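Local atomic coordinates of Udp-n-acetylglucosamine pyrophosphorylase (Trypanosoma brucei, PDB entry 4BQH), a protein that probably catalyses the formation of UDP-N-acetylglucosamine and diphosphate from UTP and N-acetylglucosamine 1-phosphate, the last step in making this nucleotide sugar. Residues A[81-86]-A[92-97]; A[290-295]-A[424-429]; A[461-466]-A[500-505]; A[520-525]-A[532-537]. All coordinates share one frame; numbering follows the deposited sequence.

Contact 1 of 4, residues A[81-86]-A[92-97]; sequences SFFDIS and RGQAKR
Phe83 and Gln94 meet where the short strand 83-84 faces the turn that starts helix 95-110. Gln94 NE2 donates to Asp84 O at 2.9 Å, in the plane of the amide and with an N-H...O angle of 154°, and donates also to Arg90 O. Its OE1 takes a hydrogen bond from a water (2.7 Å) that in turn accepts from Asp84 N at 2.9 Å. The C=O is thus bound directly and the N-H through the water, one amide serving both backbone groups of Asp84, which fixes its rotation. The same OE1 lies at the edge of the Phe83 ring, 3.6 Å from CE1, with ring and amide planes almost perpendicular.

This inner part is tight: Ile85 CG2 sits over one face of the ring, and Phe83 also packs on Ile98 and Leu101 of helix 95-110 and on Tyr296. The outer side is looser and open to solvent. There Arg97, CG anti to the backbone N (chi1 -179°) and extended to NE, runs alongside the ring, its guanidinium tilted 33° to it; CZ stands 4.1 Å from the ring centroid, an off-centre cation-pi contact. Asp84 OD1 accepts from both Ser86 N and Ser86 OG, the former bond closing an Asx turn. Strand 83-84, parallel to strand 423-427 at the edge of the mixed sheet, is linked through the short helix 88-92 to helix 95-110, whose N-cap is Gln94.

Contact 2 of 4, residues A[290-295]-A[424-429]; sequences DPVFIG and RIMQVD
Asp290 OD1 accepts from two backbone amides at the start of helix 291-300, Val292 N at 2.9 Å and, more weakly, Phe293 N at 3.4 Å. The first donor comes from above the carboxylate plane, while the second bond is nearly straight, at 166°. Asp290 is thus the N-cap. Its other oxygen, OD2, forms a salt bridge with Lys307 and lies 4.1 Å from Met426 CE, so the buried carboxylate borders the apolar contact. The capped helix end would be expected to favour the charged form of Asp290, as would the lysine.

Helix 291-300 here lies against one face of the mixed sheet of a GT-A-type nucleotidyltransferase, whose strand 423-427 runs parallel to strand 304-309. From that strand Met426 reaches to the helix: CG is anti to the backbone N and the chain stays extended to SD, then bends at chi3 (77°) to turn CE onto Phe293. The methyl group approaches the ring obliquely, 3.4 Å from CD1, and also rests near Phe293 CA, at 3.7 Å. SD itself is farther, 5.4 Å from the ring centroid and 61° off its normal, a Met-aromatic contact in which the methyl does most of the touching. Val292 CG1 approaches SD at 4.4 Å. Phe293 also packs on Val305 and Lys307 of strand 304-309 and on Ser359 and Leu361 of strand 359-363.

Contact 3 of 4, residues A[461-466]-A[500-505]; sequences RWLITA and IKAEIS
Leu463 CG stands anti to its own N (chi1 -178°), which turns CD2 toward strand 501-504, 3.7 Å from Ala502 CB. One residue back, Trp462 CG is anti to the carbonyl carbon (chi1 -66°), which places the indole beside Ile504. The contact is helix-on-sheet packing: the long helix 448-471 lies on one face of a two-stranded parallel sheet, strands 501-504 and 533-536, in the C-terminal part of the chain.

Ala502 and Ile504, two residues apart on strand 501-504, both turn their side chains to the helix, whereas the intervening Glu503 turns to the other face of the sheet, where its carboxylate accepts from Gln142 N and Gln143 NE2. The short methyl of Ala502 is consistent with the close approach of helix and strand, the CA atoms of Leu463 and Ala502 being 7.0 Å apart; Leu463 CB is also near that methyl, 4.2 Å from Ala502 CB. Leu463 does not stop at one strand, since it also touches Ile536 of strand 533-536 and Met495 of helix 485-497. The side chains that meet across the two segments are apolar; beside them Ala502 N donates to Thr460 OG1, just before residues 461-466 in the same helix, a polar tie next to the hydrophobic one. Ile504 approaches the indole obliquely, its CD1 reaching Trp462 CE3 at 4.0 Å.

Contact 4 of 4, residues A[520-525]-A[532-537]; sequences PRVIHQ and PVIFIR
Gln525 and Ile534 meet head-on: the glutamine reaches from helix 519-528 toward the strand, the isoleucine from strand 533-536 toward the helix, and Ile534 CD1 lies over the face of the Gln525 amide, 3.5 Å from CD. The extended reach of Gln525, with CG anti to its carbonyl carbon (chi1 -71°), carries the amide past this methyl toward the strand backbone. There two waters complete the link. One accepts from Gln525 NE2 (2.7 Å) and from Phe535 N; the other donates to Gln525 OE1 (2.9 Å) and to Phe535 O. The carbonyl of Phe535 is further met by Arg537 NH1 at 3.0 Å, a donor lying well above the carbonyl plane, and Arg537 lays its guanidinium over Phe535 CD2.

Val522, one helical turn earlier, touches both isoleucines with CG2. It crosses Ile534 obliquely, 4.0 Å from that residue's CG2, and Ile536 at about a right angle, 3.8 Å from CD1. Val522 and Ile536 also both touch Leu463 of helix 448-471. Helix and strand run nearly antiparallel, at 160°, with segment axes 9.7 Å apart, as expected for the helix of a beta-alpha-beta crossover leading from strand 501-504 into strand 533-536. The chemistry is split: branched aliphatic groups seal the inner part, while at the margin the amide of one glutamine, through two waters, satisfies both backbone polar atoms of Phe535.

The four contacts form two pairs. Contacts 1 and 2 have centres 10 Å apart and share the mixed sheet: strands 83-84 and 423-427 are neighbours, with Phe83 O 2.8 Å from Gln427 N and Ile85 N 2.8 Å from Gln427 O, probable hydrogen bonds. Contacts 3 and 4, 9 Å apart between centres, share the small parallel sheet, where Glu503 N lies 2.8 Å from Ile534 O, again a probable hydrogen bond. The pairs stand apart: contacts 2 and 3 are 23 Å apart between centres, about 6 Å between nearest atoms, without touching. Contacts 1 and 4 are farther still, with centres 32 Å and nearest atoms about 22 Å apart.

Contact 1 of 4, residues A[81-86]-A[92-97]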
loop_
_atom_site.group_PDB
_atom_site.type_symbol
_atom_site.label_atom_id
_atom_site.label_comp_id
_atom_site.label_asym_id
_atom_site.label_seq_id
_atom_site.Cartn_x
_atom_site.Cartn_y
_atom_site.Cartn_z
ATOM N N SER A 81 -19.316 9.707 12.886
ATOM C CA SER A 81 -19.336 8.245 13.180
ATOM C C SER A 81 -17.980 7.507 13.151
ATOM O O SER A 81 -17.887 6.353 13.565
ATOM C CB SER A 81 -20.321 7.526 12.255
ATOM O OG SER A 81 -19.812 7.434 10.920
ATOM N N PHE A 82 -16.934 8.171 12.666
ATOM C CA PHE A 82 -15.640 7.523 12.441
ATOM C C PHE A 82 -14.569 8.281 13.213
ATOM O O PHE A 82 -14.767 9.443 13.560
ATOM C CB PHE A 82 -15.322 7.502 10.942
ATOM C CG PHE A 82 -15.497 8.833 10.259
ATOM C CD1 PHE A 82 -14.440 9.750 10.185
ATOM C CD2 PHE A 82 -16.720 9.177 9.677
ATOM C CE1 PHE A 82 -14.605 10.981 9.534
ATOM C CE2 PHE A 82 -16.891 10.396 9.040
ATOM C CZ PHE A 82 -15.838 11.295 8.962
ATOM N N PHE A 83 -13.431 7.636 13.458
ATOM C CA PHE A 83 -12.325 8.255 14.187
ATOM C C PHE A 83 -11.687 9.281 13.243
ATOM O O PHE A 83 -11.201 8.913 12.155
ATOM C CB PHE A 83 -11.337 7.143 14.555
ATOM C CG PHE A 83 -10.213 7.552 15.480
ATOM C CD1 PHE A 83 -10.382 8.532 16.463
ATOM C CD2 PHE A 83 -8.989 6.905 15.379
ATOM C CE1 PHE A 83 -9.327 8.867 17.319
ATOM C CE2 PHE A 83 -7.936 7.225 16.226
ATOM C CZ PHE A 83 -8.108 8.213 17.192
ATOM N N ASP A 84 -11.725 10.550 13.645
ATOM C CA ASP A 84 -11.243 11.631 12.802
ATOM C C ASP A 84 -10.070 12.345 13.484
ATOM O O ASP A 84 -10.247 13.067 14.446
ATOM C CB ASP A 84 -12.388 12.584 12.457
ATOM C CG ASP A 84 -12.030 13.589 11.358
ATOM O OD1 ASP A 84 -10.837 13.862 11.143
ATOM O OD2 ASP A 84 -12.967 14.079 10.692
ATOM N N ILE A 85 -8.872 12.123 12.962
ATOM C CA ILE A 85 -7.682 12.792 13.470
ATOM C C ILE A 85 -7.034 13.668 12.379
ATOM O O ILE A 85 -5.826 13.838 12.337
ATOM C CB ILE A 85 -6.722 11.769 14.113
ATOM C CG1 ILE A 85 -6.365 10.649 13.134
ATOM C CG2 ILE A 85 -7.372 11.171 15.353
ATOM C CD1 ILE A 85 -5.344 9.654 13.657
ATOM N N SER A 86 -7.880 14.281 11.553
ATOM C CA SER A 86 -7.447 14.873 10.281
ATOM C C SER A 86 -6.906 16.301 10.389
ATOM O O SER A 86 -6.511 16.875 9.384
ATOM C CB SER A 86 -8.555 14.782 9.215
ATOM O OG SER A 86 -9.683 15.570 9.584
ATOM N N ARG A 92 -5.598 17.393 19.112
ATOM C CA ARG A 92 -5.451 17.966 20.461
ATOM C C ARG A 92 -6.601 17.541 21.379
ATOM O O ARG A 92 -6.375 17.122 22.514
ATOM C CB ARG A 92 -5.373 19.498 20.403
ATOM C CG ARG A 92 -3.988 20.071 20.137
ATOM C CD ARG A 92 -3.929 21.544 20.556
ATOM N N GLY A 93 -7.832 17.634 20.875
ATOM C CA GLY A 93 -9.032 17.285 21.635
ATOM C C GLY A 93 -9.116 15.807 21.998
ATOM O O GLY A 93 -9.893 15.420 22.869
ATOM N N GLN A 94 -8.305 14.986 21.326
ATOM C CA GLN A 94 -8.353 13.531 21.481
ATOM C C GLN A 94 -7.010 12.954 21.881
ATOM O O GLN A 94 -6.723 11.775 21.637
ATOM C CB GLN A 94 -8.815 12.886 20.175
ATOM C CG GLN A 94 -10.197 13.336 19.730
ATOM C CD GLN A 94 -10.577 12.753 18.385
ATOM O OE1 GLN A 94 -11.253 11.733 18.320
ATOM N NE2 GLN A 94 -10.126 13.389 17.309
ATOM N N ALA A 95 -6.180 13.790 22.497
ATOM C CA ALA A 95 -4.785 13.445 22.736
ATOM C C ALA A 95 -4.614 12.166 23.564
ATOM O O ALA A 95 -3.773 11.326 23.230
ATOM C CB ALA A 95 -4.054 14.619 23.387
ATOM N N LYS A 96 -5.400 12.013 24.627
ATOM C CA LYS A 96 -5.276 10.833 25.487
ATOM C C LYS A 96 -5.646 9.556 24.726
ATOM O O LYS A 96 -4.958 8.549 24.824
ATOM C CB LYS A 96 -6.138 10.950 26.734
ATOM C CG LYS A 96 -5.892 9.811 27.724
ATOM C CD LYS A 96 -6.696 9.978 29.006
ATOM C CE LYS A 96 -6.246 8.975 30.067
ATOM N NZ LYS A 96 -6.549 7.559 29.697
ATOM N N ARG A 97 -6.738 9.621 23.977
ATOM C CA ARG A 97 -7.214 8.456 23.218
ATOM C C ARG A 97 -6.159 8.033 22.205
ATOM O O ARG A 97 -5.889 6.839 22.061
ATOM C CB ARG A 97 -8.529 8.766 22.498
ATOM C CG ARG A 97 -9.057 7.563 21.707
ATOM C CD ARG A 97 -10.378 7.891 21.061
ATOM N NE ARG A 97 -10.844 6.807 20.207
ATOM C CZ ARG A 97 -11.826 6.930 19.323
ATOM N NH1 ARG A 97 -12.450 8.095 19.166
ATOM N NH2 ARG A 97 -12.170 5.891 18.591
HETATM O O HOH W 1 -12.920 11.226 16.244
#

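Contact 2 of 4, residues A[290-295]-A[424-429]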
loop_
_atom_site.group_PDB
_atom_site.type_symbol
_atom_site.label_atom_id
_atom_site.label_comp_id
_atom_site.label_asym_id
_atom_site.label_seq_id
_atom_site.Cartn_x
_atom_site.Cartn_y
_atom_site.Cartn_z
ATOM N N ASP A 290 1.949 1.877 11.559
ATOM C CA ASP A 290 1.390 2.962 12.362
ATOM C C ASP A 290 0.721 2.373 13.606
ATOM O O ASP A 290 -0.296 1.702 13.471
ATOM C CB ASP A 290 0.333 3.685 11.504
ATOM C CG ASP A 290 -0.395 4.779 12.234
ATOM O OD1 ASP A 290 -0.181 5.010 13.433
ATOM O OD2 ASP A 290 -1.217 5.456 11.563
ATOM N N PRO A 291 1.285 2.623 14.812
ATOM C CA PRO A 291 0.721 2.028 16.024
ATOM C C PRO A 291 -0.670 2.571 16.389
ATOM O O PRO A 291 -1.435 1.867 17.047
ATOM C CB PRO A 291 1.757 2.391 17.104
ATOM C CG PRO A 291 2.318 3.718 16.622
ATOM C CD PRO A 291 2.437 3.502 15.125
ATOM N N VAL A 292 -1.020 3.781 15.959
ATOM C CA VAL A 292 -2.399 4.288 16.218
ATOM C C VAL A 292 -3.419 3.530 15.348
ATOM O O VAL A 292 -4.493 3.150 15.821
ATOM C CB VAL A 292 -2.500 5.806 15.996
ATOM C CG1 VAL A 292 -3.932 6.326 16.152
ATOM C CG2 VAL A 292 -1.546 6.526 16.951
ATOM N N PHE A 293 -3.070 3.319 14.084
ATOM C CA PHE A 293 -3.893 2.562 13.119
ATOM C C PHE A 293 -4.099 1.140 13.666
ATOM O O PHE A 293 -5.216 0.640 13.727
ATOM C CB PHE A 293 -3.062 2.519 11.825
ATOM C CG PHE A 293 -3.807 2.155 10.560
ATOM C CD1 PHE A 293 -5.185 2.265 10.431
ATOM C CD2 PHE A 293 -3.065 1.787 9.449
ATOM C CE1 PHE A 293 -5.811 1.977 9.202
ATOM C CE2 PHE A 293 -3.679 1.499 8.220
ATOM C CZ PHE A 293 -5.054 1.596 8.112
ATOM N N ILE A 294 -3.008 0.515 14.099
ATOM C CA ILE A 294 -3.045 -0.840 14.682
ATOM C C ILE A 294 -3.857 -0.899 15.983
ATOM O O ILE A 294 -4.684 -1.804 16.161
ATOM C CB ILE A 294 -1.616 -1.372 14.892
ATOM C CG1 ILE A 294 -0.912 -1.524 13.523
ATOM C CG2 ILE A 294 -1.615 -2.701 15.670
ATOM C CD1 ILE A 294 0.619 -1.589 13.671
ATOM N N GLY A 295 -3.610 0.049 16.871
ATOM C CA GLY A 295 -4.331 0.112 18.156
ATOM C C GLY A 295 -5.826 0.317 17.947
ATOM O O GLY A 295 -6.660 -0.328 18.603
ATOM N N ARG A 424 -14.020 -0.244 9.919
ATOM C CA ARG A 424 -13.835 1.093 10.486
ATOM C C ARG A 424 -13.080 2.013 9.526
ATOM O O ARG A 424 -12.256 1.569 8.713
ATOM C CB ARG A 424 -13.074 1.021 11.810
ATOM C CG ARG A 424 -13.767 0.224 12.930
ATOM C CD ARG A 424 -14.940 1.040 13.448
ATOM N NE ARG A 424 -15.658 0.358 14.540
ATOM C CZ ARG A 424 -16.714 -0.433 14.385
ATOM N NH1 ARG A 424 -17.200 -0.707 13.169
ATOM N NH2 ARG A 424 -17.280 -0.977 15.469
ATOM N N ILE A 425 -13.385 3.297 9.642
ATOM C CA ILE A 425 -12.697 4.358 8.898
ATOM C C ILE A 425 -11.875 5.170 9.887
ATOM O O ILE A 425 -12.369 5.518 10.984
ATOM C CB ILE A 425 -13.726 5.303 8.260
ATOM C CG1 ILE A 425 -14.406 4.589 7.076
ATOM C CG2 ILE A 425 -13.048 6.617 7.816
ATOM C CD1 ILE A 425 -15.658 5.283 6.551
ATOM N N MET A 426 -10.639 5.495 9.501
ATOM C CA MET A 426 -9.812 6.441 10.260
ATOM C C MET A 426 -9.479 7.604 9.309
ATOM O O MET A 426 -8.761 7.422 8.341
ATOM C CB MET A 426 -8.543 5.762 10.801
ATOM C CG MET A 426 -7.716 6.662 11.721
ATOM S SD MET A 426 -6.433 5.690 12.565
ATOM C CE MET A 426 -5.264 5.513 11.303
ATOM N N GLN A 427 -10.074 8.763 9.569
ATOM C CA GLN A 427 -9.877 9.941 8.720
ATOM C C GLN A 427 -8.611 10.645 9.220
ATOM O O GLN A 427 -8.558 11.051 10.366
ATOM C CB GLN A 427 -11.095 10.867 8.789
ATOM C CG GLN A 427 -10.990 12.127 7.910
ATOM C CD GLN A 427 -11.734 12.008 6.582
ATOM O OE1 GLN A 427 -11.544 11.049 5.825
ATOM N NE2 GLN A 427 -12.582 12.998 6.292
ATOM N N VAL A 428 -7.616 10.772 8.346
ATOM C CA VAL A 428 -6.292 11.278 8.717
ATOM C C VAL A 428 -5.954 12.554 7.932
ATOM O O VAL A 428 -6.629 12.905 6.970
ATOM C CB VAL A 428 -5.164 10.219 8.530
ATOM C CG1 VAL A 428 -5.405 9.001 9.410
ATOM C CG2 VAL A 428 -5.005 9.802 7.057
ATOM N N ASP A 429 -4.883 13.207 8.375
ATOM C CA ASP A 429 -4.375 14.441 7.825
ATOM C C ASP A 429 -3.569 14.146 6.550
ATOM O O ASP A 429 -2.478 13.590 6.630
ATOM C CB ASP A 429 -3.481 15.050 8.928
ATOM C CG ASP A 429 -3.212 16.519 8.741
ATOM O OD1 ASP A 429 -2.953 16.937 7.585
ATOM O OD2 ASP A 429 -3.224 17.242 9.793
#

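Contact 3 of 4, residues A[461-466]-A[500-505]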
loop_
_atom_site.group_PDB
_atom_site.type_symbol
_atom_site.label_atom_id
_atom_site.label_comp_id
_atom_site.label_asym_id
_atom_site.label_seq_id
_atom_site.Cartn_x
_atom_site.Cartn_y
_atom_site.Cartn_z
ATOM N N ARG A 461 7.347 20.952 11.143
ATOM C CA ARG A 461 6.429 21.027 12.253
ATOM C C ARG A 461 6.963 20.253 13.458
ATOM O O ARG A 461 6.842 20.721 14.586
ATOM C CB ARG A 461 5.028 20.506 11.873
ATOM C CG ARG A 461 4.233 21.482 11.009
ATOM C CD ARG A 461 2.815 20.988 10.687
ATOM N NE ARG A 461 2.764 19.724 9.927
ATOM C CZ ARG A 461 2.736 19.636 8.596
ATOM N NH1 ARG A 461 2.773 20.734 7.854
ATOM N NH2 ARG A 461 2.662 18.451 8.004
ATOM N N TRP A 462 7.552 19.076 13.229
ATOM C CA TRP A 462 8.018 18.279 14.359
ATOM C C TRP A 462 9.118 18.989 15.094
ATOM O O TRP A 462 9.156 18.996 16.336
ATOM C CB TRP A 462 8.575 16.943 13.927
ATOM C CG TRP A 462 7.607 15.991 13.328
ATOM C CD1 TRP A 462 6.214 16.045 13.349
ATOM C CD2 TRP A 462 7.941 14.746 12.668
ATOM N NE1 TRP A 462 5.685 14.958 12.687
ATOM C CE2 TRP A 462 6.670 14.132 12.277
ATOM C CE3 TRP A 462 9.135 14.092 12.360
ATOM C CZ2 TRP A 462 6.622 12.925 11.610
ATOM C CZ3 TRP A 462 9.076 12.882 11.670
ATOM C CH2 TRP A 462 7.837 12.319 11.293
ATOM N N LEU A 463 10.032 19.582 14.329
ATOM C CA LEU A 463 11.187 20.250 14.938
ATOM C C LEU A 463 10.774 21.502 15.717
ATOM O O LEU A 463 11.265 21.721 16.836
ATOM C CB LEU A 463 12.226 20.583 13.860
ATOM C CG LEU A 463 13.500 21.253 14.390
ATOM C CD1 LEU A 463 14.138 20.397 15.482
ATOM C CD2 LEU A 463 14.471 21.483 13.232
ATOM N N ILE A 464 9.858 22.297 15.151
ATOM C CA ILE A 464 9.320 23.492 15.845
ATOM C C ILE A 464 8.649 23.084 17.156
ATOM O O ILE A 464 8.907 23.683 18.199
ATOM C CB ILE A 464 8.382 24.333 14.958
ATOM C CG1 ILE A 464 9.200 25.002 13.867
ATOM C CG2 ILE A 464 7.656 25.431 15.756
ATOM C CD1 ILE A 464 8.377 25.631 12.772
ATOM N N THR A 465 7.861 22.012 17.119
ATOM C CA THR A 465 7.272 21.459 18.346
ATOM C C THR A 465 8.316 21.037 19.380
ATOM O O THR A 465 8.171 21.330 20.584
ATOM C CB THR A 465 6.354 20.256 18.022
ATOM O OG1 THR A 465 5.285 20.713 17.189
ATOM C CG2 THR A 465 5.784 19.650 19.307
ATOM N N ALA A 466 9.367 20.350 18.932
ATOM C CA ALA A 466 10.429 19.932 19.851
ATOM C C ALA A 466 11.132 21.151 20.470
ATOM O O ALA A 466 11.434 21.163 21.669
ATOM C CB ALA A 466 11.430 19.036 19.151
ATOM N N ILE A 500 13.032 28.409 7.665
ATOM C CA ILE A 500 13.930 27.252 7.641
ATOM C C ILE A 500 13.097 25.967 7.730
ATOM O O ILE A 500 12.159 25.886 8.503
ATOM C CB ILE A 500 14.904 27.282 8.846
ATOM C CG1 ILE A 500 15.670 28.616 8.939
ATOM C CG2 ILE A 500 15.852 26.082 8.846
ATOM C CD1 ILE A 500 16.564 28.948 7.773
ATOM N N LYS A 501 13.457 24.968 6.936
ATOM C CA LYS A 501 12.781 23.669 6.974
ATOM C C LYS A 501 13.637 22.642 7.683
ATOM O O LYS A 501 14.780 22.897 7.968
ATOM C CB LYS A 501 12.528 23.185 5.551
ATOM C CG LYS A 501 11.722 24.175 4.714
ATOM C CD LYS A 501 10.386 24.539 5.325
ATOM C CE LYS A 501 9.754 25.638 4.466
ATOM N NZ LYS A 501 8.633 26.337 5.174
ATOM N N ALA A 502 13.070 21.473 7.948
ATOM C CA ALA A 502 13.859 20.358 8.458
ATOM C C ALA A 502 13.628 19.114 7.602
ATOM O O ALA A 502 12.553 18.935 6.995
ATOM C CB ALA A 502 13.491 20.088 9.916
ATOM N N GLU A 503 14.653 18.273 7.521
ATOM C CA GLU A 503 14.556 16.969 6.896
ATOM C C GLU A 503 15.092 15.982 7.928
ATOM O O GLU A 503 16.235 16.113 8.380
ATOM C CB GLU A 503 15.406 16.901 5.630
ATOM C CG GLU A 503 15.438 15.518 5.004
ATOM C CD GLU A 503 16.387 15.382 3.826
ATOM O OE1 GLU A 503 16.791 16.423 3.241
ATOM O OE2 GLU A 503 16.720 14.228 3.486
ATOM N N ILE A 504 14.269 15.017 8.314
ATOM C CA ILE A 504 14.624 14.131 9.445
ATOM C C ILE A 504 14.589 12.682 8.982
ATOM O O ILE A 504 13.564 12.204 8.474
ATOM C CB ILE A 504 13.663 14.336 10.633
ATOM C CG1 ILE A 504 13.689 15.803 11.102
ATOM C CG2 ILE A 504 13.995 13.369 11.797
ATOM C CD1 ILE A 504 12.578 16.196 12.049
ATOM N N SER A 505 15.703 11.971 9.185
ATOM C CA SER A 505 15.817 10.560 8.884
ATOM C C SER A 505 14.782 9.765 9.663
ATOM O O SER A 505 14.538 10.075 10.808
ATOM C CB SER A 505 17.206 10.046 9.291
ATOM O OG SER A 505 17.272 8.657 9.052
#

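Contact 4 of 4, residues A[520-525]-A[532-537]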
loop_
_atom_site.group_PDB
_atom_site.type_symbol
_atom_site.label_atom_id
_atom_site.label_comp_id
_atom_site.label_asym_id
_atom_site.label_seq_id
_atom_site.Cartn_x
_atom_site.Cartn_y
_atom_site.Cartn_z
ATOM N N PRO A 520 20.782 20.366 20.696
ATOM C CA PRO A 520 21.966 21.233 20.824
ATOM C C PRO A 520 22.531 21.624 19.460
ATOM O O PRO A 520 22.795 22.799 19.250
ATOM C CB PRO A 520 22.966 20.362 21.598
ATOM C CG PRO A 520 22.092 19.493 22.456
ATOM C CD PRO A 520 20.896 19.169 21.565
ATOM N N ARG A 521 22.664 20.658 18.555
ATOM C CA ARG A 521 23.229 20.884 17.230
ATOM C C ARG A 521 22.320 21.781 16.376
ATOM O O ARG A 521 22.791 22.688 15.686
ATOM C CB ARG A 521 23.501 19.546 16.540
ATOM C CG ARG A 521 23.895 19.626 15.070
ATOM C CD ARG A 521 25.366 19.962 14.884
ATOM N NE ARG A 521 25.628 20.462 13.533
ATOM C CZ ARG A 521 26.080 21.679 13.256
ATOM N NH1 ARG A 521 26.348 22.535 14.236
ATOM N NH2 ARG A 521 26.280 22.033 11.991
ATOM N N VAL A 522 21.021 21.501 16.415
ATOM C CA VAL A 522 20.015 22.305 15.693
ATOM C C VAL A 522 20.042 23.758 16.145
ATOM O O VAL A 522 20.124 24.689 15.317
ATOM C CB VAL A 522 18.596 21.720 15.917
ATOM C CG1 VAL A 522 17.505 22.679 15.410
ATOM C CG2 VAL A 522 18.511 20.347 15.270
ATOM N N ILE A 523 20.006 23.969 17.457
ATOM C CA ILE A 523 20.042 25.309 18.008
ATOM C C ILE A 523 21.324 26.066 17.606
ATOM O O ILE A 523 21.240 27.234 17.233
ATOM C CB ILE A 523 19.825 25.310 19.541
ATOM C CG1 ILE A 523 18.353 25.012 19.823
ATOM C CG2 ILE A 523 20.211 26.648 20.162
ATOM C CD1 ILE A 523 18.044 24.763 21.284
ATOM N N HIS A 524 22.464 25.380 17.644
ATOM C CA HIS A 524 23.761 25.966 17.253
ATOM C C HIS A 524 23.678 26.435 15.812
ATOM O O HIS A 524 24.047 27.564 15.500
ATOM C CB HIS A 524 24.861 24.934 17.430
ATOM C CG HIS A 524 26.262 25.473 17.227
ATOM N ND1 HIS A 524 26.938 25.334 16.067
ATOM C CD2 HIS A 524 27.108 26.150 18.095
ATOM C CE1 HIS A 524 28.153 25.904 16.188
ATOM N NE2 HIS A 524 28.248 26.413 17.423
ATOM N N GLN A 525 23.165 25.590 14.923
ATOM C CA GLN A 525 23.024 25.970 13.497
ATOM C C GLN A 525 22.122 27.166 13.304
ATOM O O GLN A 525 22.449 28.056 12.515
ATOM C CB GLN A 525 22.408 24.834 12.696
ATOM C CG GLN A 525 23.323 23.651 12.493
ATOM C CD GLN A 525 22.582 22.498 11.850
ATOM O OE1 GLN A 525 21.852 21.753 12.525
ATOM N NE2 GLN A 525 22.755 22.351 10.541
ATOM N N PRO A 532 19.230 26.297 4.607
ATOM C CA PRO A 532 17.819 26.299 4.189
ATOM C C PRO A 532 17.023 25.148 4.815
ATOM O O PRO A 532 15.834 25.287 5.126
ATOM C CB PRO A 532 17.901 26.068 2.672
ATOM C CG PRO A 532 19.282 26.473 2.280
ATOM C CD PRO A 532 20.172 26.226 3.468
ATOM N N VAL A 533 17.689 24.017 4.985
ATOM C CA VAL A 533 17.029 22.811 5.522
ATOM C C VAL A 533 17.959 22.167 6.545
ATOM O O VAL A 533 19.020 21.723 6.189
ATOM C CB VAL A 533 16.739 21.784 4.405
ATOM C CG1 VAL A 533 15.944 20.608 4.967
ATOM C CG2 VAL A 533 15.948 22.409 3.259
ATOM N N ILE A 534 17.536 22.143 7.801
ATOM C CA ILE A 534 18.278 21.457 8.871
ATOM C C ILE A 534 18.135 19.952 8.628
ATOM O O ILE A 534 17.006 19.449 8.504
ATOM C CB ILE A 534 17.709 21.870 10.251
ATOM C CG1 ILE A 534 17.979 23.359 10.533
ATOM C CG2 ILE A 534 18.257 20.970 11.366
ATOM C CD1 ILE A 534 19.441 23.676 10.743
ATOM N N PHE A 535 19.264 19.251 8.516
ATOM C CA PHE A 535 19.282 17.814 8.260
ATOM C C PHE A 535 19.556 17.059 9.575
ATOM O O PHE A 535 20.583 17.272 10.198
ATOM C CB PHE A 535 20.327 17.508 7.177
ATOM C CG PHE A 535 20.398 16.063 6.764
ATOM C CD1 PHE A 535 19.272 15.228 6.850
ATOM C CD2 PHE A 535 21.578 15.536 6.262
ATOM C CE1 PHE A 535 19.356 13.894 6.478
ATOM C CE2 PHE A 535 21.663 14.197 5.875
ATOM C CZ PHE A 535 20.548 13.373 5.994
ATOM N N ILE A 536 18.607 16.237 10.021
ATOM C CA ILE A 536 18.761 15.490 11.292
ATOM C C ILE A 536 18.833 14.003 10.929
ATOM O O ILE A 536 17.901 13.458 10.340
ATOM C CB ILE A 536 17.624 15.793 12.306
ATOM C CG1 ILE A 536 17.468 17.307 12.549
ATOM C CG2 ILE A 536 17.858 15.031 13.626
ATOM C CD1 ILE A 536 16.391 17.694 13.534
ATOM N N ARG A 537 19.960 13.362 11.253
ATOM C CA ARG A 537 20.193 11.948 10.929
ATOM C C ARG A 537 20.996 11.295 12.043
ATOM O O ARG A 537 21.597 12.006 12.865
ATOM C CB ARG A 537 20.847 11.731 9.542
ATOM C CG ARG A 537 22.309 12.144 9.393
ATOM C CD ARG A 537 22.441 13.655 9.482
ATOM N NE ARG A 537 23.748 14.126 9.036
ATOM C CZ ARG A 537 24.091 15.409 8.918
ATOM N NH1 ARG A 537 23.231 16.385 9.216
ATOM N NH2 ARG A 537 25.310 15.714 8.494
HETATM O O HOH W 2 21.838 20.538 8.739
HETATM O O HOH W 3 21.585 18.885 12.218
#